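Local coordinates for microcin B17-processing protein McbD (Escherichia coli str. K-12 substr. MG1655, PDB 6GRH) that is required to convert the inactive microcin B17 precursor into the active peptide, and belongs to the YcaO family, consistent with a cyclodehydratase role, at residues Ala14-Ser19 with Gln52-Glu57; Gln31-Asp34 with Thr39-Ser42; Pro27-Ile32 with Glu261-Tyr266; Tyr342-Glu345 with Ser350-Trp353; Asp280-Ser285 with His289-Asn294. The protein carries 1 engineered substitution. One frame throughout, in Å; residues are numbered along the deposited sequence.

Contact 1. Residues Ala14-Ser19 with Gln52-Glu57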
# COMPACT_ATOMS: atom_id res chain seq x y z
N ALA E 14 26.62 -10.05 -8.43
CA ALA E 14 25.64 -10.84 -7.71
C ALA E 14 24.77 -10.06 -6.74
O ALA E 14 23.55 -10.21 -6.75
CB ALA E 14 26.31 -12.01 -6.99
N THR E 15 25.39 -9.28 -5.86
CA THR E 15 24.66 -8.65 -4.79
C THR E 15 25.28 -7.31 -4.46
O THR E 15 26.50 -7.20 -4.33
CB THR E 15 24.66 -9.51 -3.49
OG1 THR E 15 25.96 -9.49 -2.90
CG2 THR E 15 24.25 -10.93 -3.76
N MET E 16 24.44 -6.28 -4.36
CA MET E 16 24.82 -5.11 -3.60
C MET E 16 23.91 -4.98 -2.39
O MET E 16 22.71 -5.27 -2.47
CB MET E 16 24.74 -3.82 -4.40
CG MET E 16 25.21 -2.66 -3.53
SD MET E 16 25.42 -1.15 -4.44
CE MET E 16 26.09 -0.16 -3.12
N ALA E 17 24.50 -4.59 -1.28
CA ALA E 17 23.76 -4.40 -0.04
C ALA E 17 24.37 -3.29 0.83
O ALA E 17 25.59 -3.16 0.93
CB ALA E 17 23.68 -5.71 0.73
N MET E 18 23.51 -2.48 1.41
CA MET E 18 23.88 -1.55 2.46
C MET E 18 23.46 -2.23 3.75
O MET E 18 22.30 -2.61 3.92
CB MET E 18 23.15 -0.24 2.26
CG MET E 18 23.46 0.82 3.30
SD MET E 18 22.49 2.29 2.93
CE MET E 18 21.18 2.19 4.13
N SER E 19 24.39 -2.41 4.66
CA SER E 19 24.09 -3.07 5.93
C SER E 19 23.21 -2.22 6.89
O SER E 19 23.47 -1.05 7.10
CB SER E 19 25.39 -3.46 6.63
OG SER E 19 25.06 -4.04 7.89
N GLN E 52 28.22 5.10 -3.01
CA GLN E 52 29.04 5.52 -4.15
C GLN E 52 30.41 4.86 -4.14
O GLN E 52 30.89 4.45 -5.19
CB GLN E 52 29.21 7.04 -4.22
CG GLN E 52 27.94 7.74 -4.63
CD GLN E 52 27.98 9.24 -4.43
OE1 GLN E 52 28.69 9.72 -3.55
NE2 GLN E 52 27.18 9.99 -5.20
N GLY E 53 31.01 4.76 -2.95
CA GLY E 53 32.29 4.14 -2.75
C GLY E 53 32.29 2.65 -3.05
O GLY E 53 33.25 2.16 -3.64
N ALA E 54 31.26 1.93 -2.60
CA ALA E 54 31.21 0.49 -2.85
C ALA E 54 31.10 0.22 -4.34
O ALA E 54 31.77 -0.68 -4.85
CB ALA E 54 30.08 -0.18 -2.11
N ILE E 55 30.23 0.99 -5.02
CA ILE E 55 30.07 0.87 -6.48
C ILE E 55 31.41 1.18 -7.21
O ILE E 55 31.81 0.46 -8.09
CB ILE E 55 28.97 1.81 -7.02
CG1 ILE E 55 27.59 1.41 -6.48
CG2 ILE E 55 28.92 1.82 -8.57
CD1 ILE E 55 26.59 2.54 -6.55
N GLY E 56 32.05 2.29 -6.84
CA GLY E 56 33.35 2.67 -7.39
C GLY E 56 34.46 1.68 -7.14
O GLY E 56 35.23 1.36 -8.04
N GLU E 57 34.52 1.13 -5.94
CA GLU E 57 35.48 0.08 -5.59
C GLU E 57 35.26 -1.17 -6.46
O GLU E 57 36.22 -1.76 -6.96
CB GLU E 57 35.33 -0.26 -4.10
CG GLU E 57 36.29 -1.31 -3.54
CD GLU E 57 37.73 -0.84 -3.49
OE1 GLU E 57 37.96 0.31 -3.09
OE2 GLU E 57 38.61 -1.64 -3.89
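M16 reaches from strand 15-18 to helix 47-66 and meets it with the last two atoms of its side chain. The sulfur SD of M16 lies 3.9 Å from CG1 of I55, and the terminal methyl CE of M16 is at nearly the same distance, 4.0 Å, from that CG1. The CE of M16 also touches the CB methyl of A54, 4.1 Å away, so the thioether end meets two consecutive residues of the helix. The reach depends on a fully extended chain: CG is anti to the backbone N (chi1 -178°), and the later torsions stay close to 180°. I55 offers its CG1 branch at about a right angle to the methionine. The conformation described is one of two modelled for M16.

Further apolar neighbours join the first shell. I32 on the adjacent strand and I51 one turn earlier on the helix also pack on M16, L218 of the McbB chain packs on it as well, and L222 of McbB rests on I55. The backbone of M16 bonds to V4, and that of A17 to Q31, which fixes the strand between its two partners. Just upstream, A14 and T15 both face W33 in a classic beta bulge. The whole is the packing of an alpha helix on one face of the four-stranded antiparallel sheet at the N-terminal end of McbD.

Contact 2. Residues Gln31-Asp34 with Thr39-Ser42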
# COMPACT_ATOMS: atom_id res chain seq x y z
N GLN E 31 28.39 -2.96 0.57
CA GLN E 31 29.24 -4.00 0.05
C GLN E 31 28.65 -4.60 -1.23
O GLN E 31 27.44 -4.74 -1.35
CB GLN E 31 29.42 -5.07 1.12
CG GLN E 31 30.36 -6.19 0.74
CD GLN E 31 30.72 -7.10 1.90
OE1 GLN E 31 31.83 -7.05 2.40
NE2 GLN E 31 29.79 -7.91 2.33
N ILE E 32 29.53 -4.90 -2.19
CA ILE E 32 29.18 -5.64 -3.38
C ILE E 32 29.91 -6.99 -3.36
O ILE E 32 31.11 -7.03 -3.16
CB ILE E 32 29.51 -4.84 -4.64
CG1 ILE E 32 28.54 -3.66 -4.72
CG2 ILE E 32 29.42 -5.71 -5.90
CD1 ILE E 32 28.85 -2.63 -5.76
N TRP E 33 29.16 -8.07 -3.54
CA TRP E 33 29.73 -9.42 -3.63
C TRP E 33 29.50 -9.90 -5.06
O TRP E 33 28.43 -9.68 -5.64
CB TRP E 33 29.11 -10.35 -2.58
CG TRP E 33 29.51 -11.83 -2.66
CD1 TRP E 33 30.66 -12.40 -2.20
CD2 TRP E 33 28.74 -12.92 -3.23
NE1 TRP E 33 30.67 -13.75 -2.45
CE2 TRP E 33 29.50 -14.10 -3.08
CE3 TRP E 33 27.49 -13.00 -3.84
CZ2 TRP E 33 29.06 -15.35 -3.53
CZ3 TRP E 33 27.04 -14.25 -4.30
CH2 TRP E 33 27.83 -15.41 -4.13
N ASP E 34 30.53 -10.52 -5.64
CA ASP E 34 30.49 -11.00 -7.01
C ASP E 34 31.26 -12.33 -7.08
O ASP E 34 32.22 -12.44 -7.82
CB ASP E 34 31.08 -9.95 -7.96
CG ASP E 34 30.60 -10.08 -9.41
OD1 ASP E 34 29.59 -10.80 -9.65
OD2 ASP E 34 31.23 -9.43 -10.31
N THR E 39 37.44 -10.07 -4.97
CA THR E 39 37.04 -10.16 -3.56
C THR E 39 35.97 -9.06 -3.32
O THR E 39 35.94 -8.08 -4.05
CB THR E 39 38.22 -9.95 -2.61
OG1 THR E 39 38.80 -8.67 -2.86
CG2 THR E 39 39.27 -11.04 -2.79
N PRO E 40 35.10 -9.23 -2.32
CA PRO E 40 33.99 -8.27 -2.15
C PRO E 40 34.46 -6.81 -2.03
O PRO E 40 35.48 -6.53 -1.41
CB PRO E 40 33.34 -8.72 -0.84
CG PRO E 40 33.73 -10.13 -0.67
CD PRO E 40 35.03 -10.35 -1.37
N ALA E 41 33.75 -5.90 -2.65
CA ALA E 41 34.12 -4.49 -2.65
C ALA E 41 33.26 -3.75 -1.65
O ALA E 41 32.03 -3.91 -1.65
CB ALA E 41 33.92 -3.93 -4.04
N SER E 42 33.87 -2.90 -0.82
CA SER E 42 33.08 -2.17 0.16
C SER E 42 33.60 -0.77 0.44
O SER E 42 34.71 -0.43 0.07
CB SER E 42 33.06 -2.96 1.46
OG SER E 42 34.36 -3.04 1.99
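I32 and A41 hold each other through a pair of reciprocal backbone hydrogen bonds. The shorter and straighter runs from I32 N to A41 O, at 2.7 Å and 170°; the return bond from A41 N to I32 O measures 2.9 Å and is more bent, at 150°. A41 O is approached a second time by the CA-H group of Q31, with CA and O 3.3 Å apart. These bonds tie together the beta hairpin of strands 28-33 and 41-45, in which I32-A41 is a hydrogen-bonded antiparallel pair and Q31-S42 the adjoining non-hydrogen-bonded one. The two pairs occupy different faces of the sheet. I32 and A41 turn to the face covered by Y58 of helix 47-66, whereas S42 sends its OG to Q264 of helix 251-275. Q31 lies alongside P40, both pointing the same way: a trans first torsion (chi1 -177°) and an extended chain lay its methylenes past A41 O, with CG 3.7 Å from that oxygen, and bring OE1 to 3.9 Å from CB of P40. Beyond, the proline ring meets W33 at the edge of the indole, near its plane, P40 CG being 4.1 Å from W33 CD1.

Contact 3. Residues Pro27-Ile32 with Glu261-Tyr266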
# COMPACT_ATOMS: atom_id res chain seq x y z
N PRO E 27 29.15 4.76 11.07
CA PRO E 27 29.16 4.90 9.61
C PRO E 27 28.33 3.81 8.95
O PRO E 27 28.12 2.77 9.52
CB PRO E 27 30.64 4.78 9.23
CG PRO E 27 31.38 4.39 10.45
CD PRO E 27 30.49 4.52 11.64
N THR E 28 27.82 4.12 7.77
CA THR E 28 27.14 3.16 6.95
C THR E 28 28.20 2.36 6.23
O THR E 28 29.21 2.92 5.79
CB THR E 28 26.24 3.90 5.94
OG1 THR E 28 25.18 4.55 6.64
CG2 THR E 28 25.62 2.95 4.89
N PHE E 29 27.92 1.06 6.05
CA PHE E 29 28.78 0.14 5.37
C PHE E 29 27.99 -0.44 4.21
O PHE E 29 26.86 -0.92 4.40
CB PHE E 29 29.16 -0.97 6.33
CG PHE E 29 30.03 -2.04 5.73
CD1 PHE E 29 31.42 -1.88 5.63
CD2 PHE E 29 29.47 -3.24 5.28
CE1 PHE E 29 32.22 -2.88 5.07
CE2 PHE E 29 30.26 -4.25 4.74
CZ PHE E 29 31.64 -4.07 4.64
N SER E 30 28.57 -0.38 3.01
CA SER E 30 27.94 -0.93 1.80
C SER E 30 28.91 -1.88 1.14
O SER E 30 30.10 -1.62 1.13
CB SER E 30 27.55 0.18 0.81
OG SER E 30 26.56 1.03 1.36
N GLN E 31 28.39 -2.96 0.57
CA GLN E 31 29.24 -4.00 0.05
C GLN E 31 28.65 -4.60 -1.23
O GLN E 31 27.44 -4.74 -1.35
CB GLN E 31 29.42 -5.07 1.12
CG GLN E 31 30.36 -6.19 0.74
CD GLN E 31 30.72 -7.10 1.90
OE1 GLN E 31 31.83 -7.05 2.40
NE2 GLN E 31 29.79 -7.91 2.33
N ILE E 32 29.53 -4.90 -2.19
CA ILE E 32 29.18 -5.64 -3.38
C ILE E 32 29.91 -6.99 -3.36
O ILE E 32 31.11 -7.03 -3.16
CB ILE E 32 29.51 -4.84 -4.64
CG1 ILE E 32 28.54 -3.66 -4.72
CG2 ILE E 32 29.42 -5.71 -5.90
CD1 ILE E 32 28.85 -2.63 -5.76
N GLU E 261 38.55 4.36 7.50
CA GLU E 261 39.30 3.26 6.88
C GLU E 261 39.69 2.21 7.93
O GLU E 261 39.53 1.02 7.69
CB GLU E 261 40.56 3.76 6.16
CG GLU E 261 40.28 4.58 4.90
CD GLU E 261 40.03 3.73 3.66
OE1 GLU E 261 40.53 2.58 3.58
OE2 GLU E 261 39.33 4.23 2.75
N LEU E 262 40.16 2.64 9.09
CA LEU E 262 40.44 1.71 10.18
C LEU E 262 39.19 0.92 10.59
O LEU E 262 39.21 -0.30 10.64
CB LEU E 262 41.07 2.43 11.37
CG LEU E 262 41.65 1.54 12.48
CD1 LEU E 262 42.75 2.26 13.27
CD2 LEU E 262 40.56 1.03 13.43
N TRP E 263 38.10 1.62 10.88
CA TRP E 263 36.85 0.96 11.26
C TRP E 263 36.40 -0.07 10.21
O TRP E 263 36.00 -1.19 10.54
CB TRP E 263 35.75 2.00 11.46
CG TRP E 263 34.48 1.36 11.86
CD1 TRP E 263 34.14 0.92 13.09
CD2 TRP E 263 33.40 1.04 11.00
NE1 TRP E 263 32.88 0.34 13.05
CE2 TRP E 263 32.41 0.42 11.77
CE3 TRP E 263 33.18 1.23 9.63
CZ2 TRP E 263 31.19 -0.02 11.24
CZ3 TRP E 263 31.96 0.80 9.08
CH2 TRP E 263 30.98 0.18 9.89
N GLN E 264 36.47 0.32 8.94
CA GLN E 264 36.17 -0.60 7.86
C GLN E 264 37.01 -1.88 7.91
O GLN E 264 36.46 -2.97 7.82
CB GLN E 264 36.31 0.10 6.50
CG GLN E 264 35.81 -0.80 5.38
CD GLN E 264 35.83 -0.18 3.99
OE1 GLN E 264 35.02 -0.55 3.14
NE2 GLN E 264 36.78 0.72 3.73
N SER E 265 38.33 -1.77 8.07
CA SER E 265 39.17 -2.98 8.13
C SER E 265 38.91 -3.75 9.39
O SER E 265 38.88 -4.95 9.36
CB SER E 265 40.66 -2.63 8.07
OG SER E 265 40.92 -2.02 6.82
N TYR E 266 38.71 -3.04 10.49
CA TYR E 266 38.40 -3.67 11.78
C TYR E 266 37.13 -4.52 11.67
O TYR E 266 37.13 -5.70 12.05
CB TYR E 266 38.20 -2.58 12.82
CG TYR E 266 37.92 -3.00 14.23
CD1 TYR E 266 36.68 -3.52 14.60
CD2 TYR E 266 38.85 -2.77 15.23
CE1 TYR E 266 36.41 -3.89 15.92
CE2 TYR E 266 38.59 -3.12 16.54
CZ TYR E 266 37.37 -3.67 16.88
OH TYR E 266 37.10 -4.00 18.17
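W263 gives the most surface to this contact, spreading its six-membered ring beneath P27 and against F29. The proline sits over one face of the indole: CG of P27 is 3.9 Å from the centroid of the W263 six-membered ring and only 17° off its normal, a CH-pi contact. Its nearest ring atom is CE3 of W263, 3.7 Å from P27 CG, so the proline is displaced toward the rim. F29 meets the same indole differently. Its CB lies at the ring edge, near the plane, 4.2 Å from CH2 of W263. The first torsion, 178°, swings the phenyl ring of F29 onward toward Q264, whose extended chain crosses it at about a right angle, CG of Q264 lying 4.2 Å from F29 CE1. No hydrogen bond joins the two segments, and the join is one of rings and carbon chains.

I201 of helix 196-208 packs on both P27 and W263 and so closes the cluster with a third element. T28 and S30 point the other way, where S30 touches I51 and A54 of helix 47-66; strand 28-33 is thus sandwiched between helix 47-66 on one face and helix 251-275 on the other.

Contact 4. Residues Tyr342-Glu345 with Ser350-Trp353. With EDO (1,2-ethanediol), chain Q; EDO (1,2-ethanediol), chain N.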
# COMPACT_ATOMS: atom_id res chain seq x y z
N TYR E 342 45.09 5.14 -18.16
CA TYR E 342 43.67 5.53 -18.17
C TYR E 342 42.87 4.64 -19.09
O TYR E 342 43.39 4.08 -20.07
CB TYR E 342 43.51 7.02 -18.53
CG TYR E 342 43.83 7.31 -19.96
CD1 TYR E 342 45.13 7.54 -20.36
CD2 TYR E 342 42.82 7.31 -20.92
CE1 TYR E 342 45.43 7.77 -21.70
CE2 TYR E 342 43.10 7.54 -22.25
CZ TYR E 342 44.39 7.74 -22.65
OH TYR E 342 44.66 7.97 -23.99
N ALA E 343 41.60 4.46 -18.71
CA ALA E 343 40.60 3.80 -19.54
C ALA E 343 39.27 4.50 -19.25
O ALA E 343 39.09 5.15 -18.19
CB ALA E 343 40.50 2.34 -19.22
N ARG E 344 38.37 4.45 -20.21
CA ARG E 344 37.05 5.04 -20.05
C ARG E 344 35.98 4.28 -20.82
O ARG E 344 36.25 3.62 -21.83
CB ARG E 344 37.05 6.52 -20.37
CG ARG E 344 37.11 6.89 -21.85
CD ARG E 344 38.29 6.27 -22.55
NE ARG E 344 38.63 6.94 -23.80
CZ ARG E 344 39.62 6.57 -24.61
NH1 ARG E 344 40.35 5.49 -24.34
NH2 ARG E 344 39.87 7.28 -25.73
N GLU E 345 34.76 4.38 -20.30
CA GLU E 345 33.60 3.65 -20.83
C GLU E 345 32.34 4.52 -20.73
O GLU E 345 32.08 5.13 -19.68
CB GLU E 345 33.38 2.33 -20.05
CG GLU E 345 34.54 1.36 -20.20
CD GLU E 345 34.43 0.08 -19.37
OE1 GLU E 345 33.75 0.07 -18.30
OE2 GLU E 345 35.06 -0.91 -19.82
N SER E 350 27.36 9.82 -20.16
CA SER E 350 28.56 10.16 -19.41
C SER E 350 29.66 9.16 -19.71
O SER E 350 29.43 8.14 -20.35
CB SER E 350 28.25 10.15 -17.90
OG SER E 350 27.19 11.04 -17.62
N LEU E 351 30.84 9.46 -19.21
CA LEU E 351 31.98 8.55 -19.22
C LEU E 351 32.37 8.30 -17.78
O LEU E 351 32.34 9.23 -16.96
CB LEU E 351 33.16 9.17 -19.95
CG LEU E 351 32.99 9.27 -21.46
CD1 LEU E 351 34.04 10.16 -22.05
CD2 LEU E 351 33.07 7.90 -22.10
N VAL E 352 32.68 7.05 -17.49
CA VAL E 352 33.36 6.69 -16.25
C VAL E 352 34.82 6.40 -16.60
O VAL E 352 35.11 5.98 -17.74
CB VAL E 352 32.69 5.52 -15.52
CG1 VAL E 352 31.23 5.88 -15.18
CG2 VAL E 352 32.77 4.17 -16.29
N TRP E 353 35.71 6.60 -15.62
CA TRP E 353 37.16 6.66 -15.79
C TRP E 353 37.85 5.71 -14.83
O TRP E 353 37.49 5.65 -13.64
CB TRP E 353 37.65 8.07 -15.53
CG TRP E 353 37.13 8.98 -16.57
CD1 TRP E 353 35.94 9.64 -16.57
CD2 TRP E 353 37.75 9.26 -17.82
NE1 TRP E 353 35.79 10.33 -17.74
CE2 TRP E 353 36.88 10.10 -18.53
CE3 TRP E 353 38.96 8.88 -18.41
CZ2 TRP E 353 37.19 10.60 -19.79
CZ3 TRP E 353 39.27 9.37 -19.68
CH2 TRP E 353 38.40 10.23 -20.34
C1 EDO Q . 31.51 12.92 -18.16
O1 EDO Q . 31.42 11.72 -17.39
C2 EDO Q . 32.86 12.96 -18.88
O2 EDO Q . 33.89 12.36 -18.09
C1 EDO N . 42.41 4.45 -27.18
O1 EDO N . 41.07 4.58 -27.66
C2 EDO N . 43.03 5.79 -26.78
O2 EDO N . 42.28 6.90 -27.27
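The beta hairpin of strands 339-347 and 350-358 is held here by E345 and V352, a hydrogen-bonded antiparallel pair. E345 N bonds to V352 O and V352 N to E345 O, each at 3.0 Å, the second nearly straight at 170°.

In the neighbouring non-hydrogen-bonded pair, R344 lies over the indole of W353. CB of R344 is 3.6 Å from the centroid of the W353 six-membered ring and 11° off its normal, a CH-pi contact, and CG continues across the ring at 3.9 Å from W353 CH2. This placement needs CG in the crowded position between backbone N and carbonyl carbon (chi1 75°) and a bend at the next bond, after which the guanidinium leads away from W353. Y342 comes to the edge of the same indole, its CD2 4.3 Å from W353 CZ3.

The polar ends of R344 and E345 turn to McbB. R344 NE bonds to T31 O and NH1 to Q288 OE1, both of the McbB chain, while R344 NH2 bonds to O2 of the ethanediol of chain N at 2.9 Å. E345 OE1 is shared between Y354 OH and R199 of McbB, the latter a salt bridge. The ethanediol of chain Q, like the other probably from the crystallisation liquor, receives W353 NE1 at its O2 (2.8 Å) and L351 N at its O1 (3.0 Å).

Buried against McbB, this is an antiparallel hairpin with a two-residue link between its strands, which carries cross-strand aromatic packing within and subunit-interface bonds at its side-chain ends.

Contact 5. Residues Asp280-Ser285 with His289-Asn294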
# COMPACT_ATOMS: atom_id res chain seq x y z
N ASP E 280 40.35 -21.19 3.37
CA ASP E 280 40.06 -21.40 1.95
C ASP E 280 39.14 -20.32 1.34
O ASP E 280 39.05 -20.19 0.12
CB ASP E 280 39.48 -22.79 1.70
CG ASP E 280 39.42 -23.13 0.21
OD1 ASP E 280 40.50 -23.26 -0.42
OD2 ASP E 280 38.31 -23.22 -0.33
N ASP E 281 38.45 -19.55 2.19
CA ASP E 281 37.63 -18.43 1.74
C ASP E 281 38.47 -17.19 1.44
O ASP E 281 37.98 -16.28 0.79
CB ASP E 281 36.57 -18.08 2.79
CG ASP E 281 35.64 -19.24 3.08
OD1 ASP E 281 35.33 -19.97 2.13
OD2 ASP E 281 35.25 -19.43 4.25
N ILE E 282 39.70 -17.14 1.94
CA ILE E 282 40.61 -16.04 1.66
C ILE E 282 41.39 -16.38 0.40
O ILE E 282 42.16 -17.34 0.40
CB ILE E 282 41.58 -15.77 2.83
CG1 ILE E 282 40.80 -15.42 4.11
CG2 ILE E 282 42.54 -14.64 2.48
CD1 ILE E 282 39.88 -14.21 3.97
N ILE E 283 41.16 -15.61 -0.67
CA ILE E 283 41.86 -15.81 -1.95
C ILE E 283 42.92 -14.76 -2.27
O ILE E 283 43.63 -14.92 -3.26
CB ILE E 283 40.88 -15.91 -3.14
CG1 ILE E 283 40.18 -14.58 -3.43
CG2 ILE E 283 39.88 -17.03 -2.90
CD1 ILE E 283 39.19 -14.62 -4.57
N ASP E 284 43.01 -13.69 -1.46
CA ASP E 284 43.92 -12.58 -1.72
C ASP E 284 45.12 -12.64 -0.76
O ASP E 284 44.96 -12.67 0.46
CB ASP E 284 43.15 -11.26 -1.52
CG ASP E 284 43.97 -10.03 -1.87
OD1 ASP E 284 45.01 -9.82 -1.25
OD2 ASP E 284 43.55 -9.25 -2.73
N SER E 285 46.33 -12.64 -1.32
CA SER E 285 47.52 -12.81 -0.50
C SER E 285 47.76 -11.62 0.47
O SER E 285 48.25 -11.85 1.58
CB SER E 285 48.76 -13.05 -1.37
OG SER E 285 48.93 -11.92 -2.20
N HIS E 289 47.97 -12.06 4.42
CA HIS E 289 49.06 -11.46 5.19
C HIS E 289 48.51 -10.53 6.30
O HIS E 289 48.93 -10.61 7.45
CB HIS E 289 50.03 -10.70 4.28
CG HIS E 289 51.10 -9.96 5.02
ND1 HIS E 289 52.16 -10.61 5.61
CD2 HIS E 289 51.25 -8.64 5.30
CE1 HIS E 289 52.94 -9.72 6.21
NE2 HIS E 289 52.41 -8.52 6.03
N PHE E 290 47.55 -9.68 5.95
CA PHE E 290 46.98 -8.77 6.96
C PHE E 290 46.37 -9.53 8.14
O PHE E 290 46.55 -9.12 9.28
CB PHE E 290 45.92 -7.85 6.37
CG PHE E 290 45.46 -6.78 7.32
CD1 PHE E 290 46.37 -5.85 7.84
CD2 PHE E 290 44.12 -6.68 7.69
CE1 PHE E 290 45.96 -4.85 8.71
CE2 PHE E 290 43.70 -5.66 8.56
CZ PHE E 290 44.62 -4.75 9.07
N MET E 291 45.64 -10.61 7.84
CA MET E 291 45.04 -11.45 8.89
C MET E 291 46.07 -12.05 9.83
O MET E 291 45.84 -12.08 11.03
CB MET E 291 44.17 -12.57 8.30
CG MET E 291 43.38 -13.32 9.38
SD MET E 291 42.15 -14.51 8.78
CE MET E 291 41.22 -13.49 7.65
N SER E 292 47.21 -12.48 9.30
CA SER E 292 48.30 -13.02 10.15
C SER E 292 48.99 -11.93 10.99
O SER E 292 49.70 -12.24 11.95
CB SER E 292 49.33 -13.76 9.31
OG SER E 292 50.21 -12.86 8.67
N CYS E 293 48.82 -10.66 10.61
CA CYS E 293 49.28 -9.50 11.42
C CYS E 293 48.31 -9.03 12.52
O CYS E 293 48.62 -8.07 13.25
CB CYS E 293 49.60 -8.32 10.50
SG CYS E 293 50.96 -8.60 9.35
N ASN E 294 47.15 -9.68 12.65
CA ASN E 294 46.16 -9.36 13.69
C ASN E 294 46.65 -9.85 15.05
O ASN E 294 46.19 -10.86 15.58
CB ASN E 294 44.76 -9.96 13.35
CG ASN E 294 43.72 -9.70 14.42
OD1 ASN E 294 43.78 -8.69 15.13
ND2 ASN E 294 42.77 -10.60 14.55
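H289 O accepts two hydrogen bonds, one from the hydroxyl of S292 (OG to O, 2.9 Å) and one from the backbone N of C293 (3.2 Å). H289 in turn gives its own N-H across the contact to S285 O, at 2.9 Å and 163°, the regular bond that spans one turn of helix 285-292. D284, at the N-cap position just before the helix, takes the backbone N of Q287 on its OD1 and, weakly, that of Y286. The S292 hydroxyl thus bonds back onto the carbonyl three residues earlier, with its donor somewhat tilted from the carbonyl plane.

Away from these bonds, the loop before the helix folds over its side. The CG1-CD1 branch of I282 meets the terminal methyl of M291: CD1 of I282 is 4.0 Å from CE of M291, and I282 CG1 is 4.1 Å from the same methyl. The methionine reaches out with its first two torsions near 180° and then kinks at the thioether (chi3 -52°), in one of two modelled conformers. F272 of helix 251-275 packs on both side chains, so the pair is pressed against that long helix. I282 O is held as well, by NH2 of R288. On the far side of the helix, the H289 ring is tied through NE2 to M392 O near the C-terminal end, and SG of C293 sits 3.6 Å above one face of that imidazole, offset toward the rim.

How the contacts relate
Contacts 1, 2 and 3 share one piece of architecture, the N-terminal sheet: contact 2 joins two of its strands, contacts 1 and 3 cover opposite faces of it with helices 47-66 and 251-275. Contacts 2 and 3 both draw on strand 28-33, and S19 N of contact 1 bonds to F29 O of contact 3. The helix-to-sheet contacts are buried and made largely by apolar side chains, without hydrogen bonds between their segments, whereas contact 2 relies on backbone bonds and is only partly buried. Contact 4 is also a hairpin but in another sheet, and it is buried, largely at the interface with McbB. Contact 5, partly exposed, closes a loop onto the following helix and meets contact 2 where T39 packs on I283.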